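Local structure of aggregation suppressing protein (Salmonella enterica subsp. enterica serovar Typhimurium, 4ZJ9) at residues Ile73-Gly77 with Gly78-Ile82. The protein is a small heat shock protein that probably acts as a chaperone, suppressing the aggregation of other proteins under stress. Sequence-based numbering, arbitrary orientation.
Sequences IETVG and GNLNI
The carboxylate of Glu74 and the amide of Asn81 stand almost perpendicular, their planes 83° apart, on the sheet face they share with Val76 and Asn79. Neither polar end grips the other: OE2 of Glu74 comes alongside CB of Asn81 at 4.2 Å, while ND2 of Asn81 reaches along the face to CB of Val76 at 4.1 Å. OD1 of Asn81 is hydrogen-bonded to Ser110 on the adjoining strand 107-112, and OD1 of Asn79 likewise to Ser112; each bond ties one amide oxygen to the next strand and restrains the turn of the amide. CG of Asn81 sits beside its backbone N (chi1 -66°), which swings the amide towards Val76 and leaves CB nearest the glutamate carboxylate.

Beneath these groups runs an antiparallel beta hairpin with a two-residue loop, Gly77-Gly78, in a type I' turn from Val76 to Asn79, within the beta sandwich of the alpha-crystallin domain. Both glycines take positive phi, as the two central positions of such a turn require. Val76 and Asn79 form a hydrogen-bonded pair: the bond from Val76 N to Asn79 O is 2.8 Å and nearly straight (170°), whereas Asn79 N approaches Val76 O from above the carbonyl plane at 3.0 Å. Glu74 and Asn81 form a second hydrogen-bonded pair, with reciprocal N-H to O bonds, Asn81 N lying 2.8 Å from Glu74 O.

The opposite face turns to the second sheet. Ile73 and Ile82 lie side by side, CB of the former 3.8 Å from CD1 of the latter, and CD1 of Leu80 approaches CG2 of Thr75 at 4.2 Å. Val119 meets Ile73, Thr75 and Leu80, while Leu129 packs on Ile82.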
ATOM      1  N   ILE A  73      -1.195  15.713  -8.216  1.00 45.24           N
ATOM      2  CA  ILE A  73      -2.599  15.886  -8.388  1.00 46.63           C
ATOM      3  C   ILE A  73      -2.734  17.252  -8.981  1.00 51.49           C
ATOM      4  O   ILE A  73      -1.991  18.172  -8.602  1.00 58.01           O
ATOM      5  CB  ILE A  73      -3.437  15.743  -7.095  1.00 55.20           C
ATOM      6  CG1 ILE A  73      -3.024  16.759  -6.047  1.00 64.93           C
ATOM      7  CG2 ILE A  73      -3.214  14.389  -6.448  1.00 60.59           C
ATOM      8  CD1 ILE A  73      -3.981  16.812  -4.878  1.00 71.08           C
ATOM      9  N   GLU A  74      -3.613  17.364  -9.974  1.00 48.25           N
ATOM     10  CA  GLU A  74      -3.852  18.657 -10.598  1.00 56.64           C
ATOM     11  C   GLU A  74      -5.266  18.616 -11.138  1.00 56.35           C
ATOM     12  O   GLU A  74      -5.783  17.546 -11.511  1.00 55.85           O
ATOM     13  CB  GLU A  74      -2.838  18.952 -11.703  1.00 65.28           C
ATOM     14  CG  GLU A  74      -3.207  18.321 -13.039  1.00 76.14           C
ATOM     15  CD  GLU A  74      -2.061  18.300 -14.048  1.00 88.00           C
ATOM     16  OE1 GLU A  74      -1.368  19.341 -14.205  1.00 85.43           O
ATOM     17  OE2 GLU A  74      -1.873  17.230 -14.686  1.00 97.71           O
ATOM     18  N   THR A  75      -5.900  19.780 -11.108  1.00 53.40           N
ATOM     19  CA  THR A  75      -7.248  19.977 -11.651  1.00 53.46           C
ATOM     20  C   THR A  75      -7.026  20.738 -12.979  1.00 57.44           C
ATOM     21  O   THR A  75      -6.401  21.771 -13.002  1.00 62.94           O
ATOM     22  CB  THR A  75      -8.099  20.774 -10.636  1.00 58.84           C
ATOM     23  OG1 THR A  75      -7.268  21.766 -10.024  1.00 79.67           O
ATOM     24  CG2 THR A  75      -8.597  19.893  -9.477  1.00 51.85           C
ATOM     25  N   VAL A  76      -7.474  20.171 -14.082  1.00 58.15           N
ATOM     26  CA  VAL A  76      -7.272  20.730 -15.393  1.00 66.22           C
ATOM     27  C   VAL A  76      -8.525  20.527 -16.255  1.00 68.67           C
ATOM     28  O   VAL A  76      -8.951  19.400 -16.494  1.00 71.98           O
ATOM     29  CB  VAL A  76      -6.046  20.070 -16.020  1.00 72.05           C
ATOM     30  CG1 VAL A  76      -6.188  19.904 -17.529  1.00 82.24           C
ATOM     31  CG2 VAL A  76      -4.817  20.880 -15.669  1.00 76.67           C
ATOM     32  N   GLY A  77      -9.110  21.627 -16.737  1.00 78.95           N
ATOM     33  CA  GLY A  77     -10.270  21.560 -17.637  1.00 77.70           C
ATOM     34  C   GLY A  77     -11.415  20.774 -17.022  1.00 73.44           C
ATOM     35  O   GLY A  77     -12.126  20.003 -17.707  1.00 74.60           O
ATOM     36  N   GLY A  78     -11.587  20.957 -15.714  1.00 62.98           N
ATOM     37  CA  GLY A  78     -12.661  20.269 -15.004  1.00 64.90           C
ATOM     38  C   GLY A  78     -12.403  18.813 -14.617  1.00 55.14           C
ATOM     39  O   GLY A  78     -13.264  18.192 -14.011  1.00 59.48           O
ATOM     40  N   ASN A  79     -11.259  18.251 -15.008  1.00 53.89           N
ATOM     41  CA  ASN A  79     -10.879  16.906 -14.539  1.00 55.20           C
ATOM     42  C   ASN A  79      -9.729  16.944 -13.497  1.00 48.19           C
ATOM     43  O   ASN A  79      -8.828  17.755 -13.566  1.00 46.74           O
ATOM     44  CB  ASN A  79     -10.610  15.947 -15.730  1.00 58.46           C
ATOM     45  CG  ASN A  79     -11.755  15.971 -16.773  1.00 67.25           C
ATOM     46  OD1 ASN A  79     -12.922  15.710 -16.461  1.00 62.78           O
ATOM     47  ND2 ASN A  79     -11.416  16.302 -18.008  1.00 73.29           N
ATOM     48  N   LEU A  80      -9.839  16.040 -12.527  1.00 46.79           N
ATOM     49  CA  LEU A  80      -8.834  15.774 -11.489  1.00 44.00           C
ATOM     50  C   LEU A  80      -7.977  14.670 -12.020  1.00 44.76           C
ATOM     51  O   LEU A  80      -8.501  13.581 -12.329  1.00 46.22           O
ATOM     52  CB  LEU A  80      -9.510  15.275 -10.215  1.00 45.74           C
ATOM     53  CG  LEU A  80      -8.552  14.758  -9.138  1.00 47.00           C
ATOM     54  CD1 LEU A  80      -7.584  15.857  -8.708  1.00 49.87           C
ATOM     55  CD2 LEU A  80      -9.358  14.269  -7.964  1.00 47.94           C
ATOM     56  N   ASN A  81      -6.671  14.940 -12.090  1.00 41.64           N
ATOM     57  CA  ASN A  81      -5.707  14.016 -12.631  1.00 44.90           C
ATOM     58  C   ASN A  81      -4.734  13.686 -11.527  1.00 43.05           C
ATOM     59  O   ASN A  81      -4.200  14.593 -10.864  1.00 41.25           O
ATOM     60  CB  ASN A  81      -4.980  14.598 -13.832  1.00 48.52           C
ATOM     61  CG  ASN A  81      -5.908  14.808 -15.018  1.00 56.66           C
ATOM     62  OD1 ASN A  81      -6.761  13.928 -15.353  1.00 57.24           O
ATOM     63  ND2 ASN A  81      -5.772  15.969 -15.657  1.00 69.15           N
ATOM     64  N   ILE A  82      -4.582  12.404 -11.285  1.00 42.32           N
ATOM     65  CA  ILE A  82      -3.642  11.902 -10.306  1.00 44.14           C
ATOM     66  C   ILE A  82      -2.599  11.103 -11.068  1.00 44.03           C
ATOM     67  O   ILE A  82      -2.914  10.086 -11.668  1.00 44.73           O
ATOM     68  CB  ILE A  82      -4.311  10.938  -9.307  1.00 46.34           C
ATOM     69  CG1 ILE A  82      -5.637  11.456  -8.735  1.00 50.25           C
ATOM     70  CG2 ILE A  82      -3.283  10.497  -8.219  1.00 49.94           C
ATOM     71  CD1 ILE A  82      -5.541  12.670  -7.879  1.00 59.88           C
TER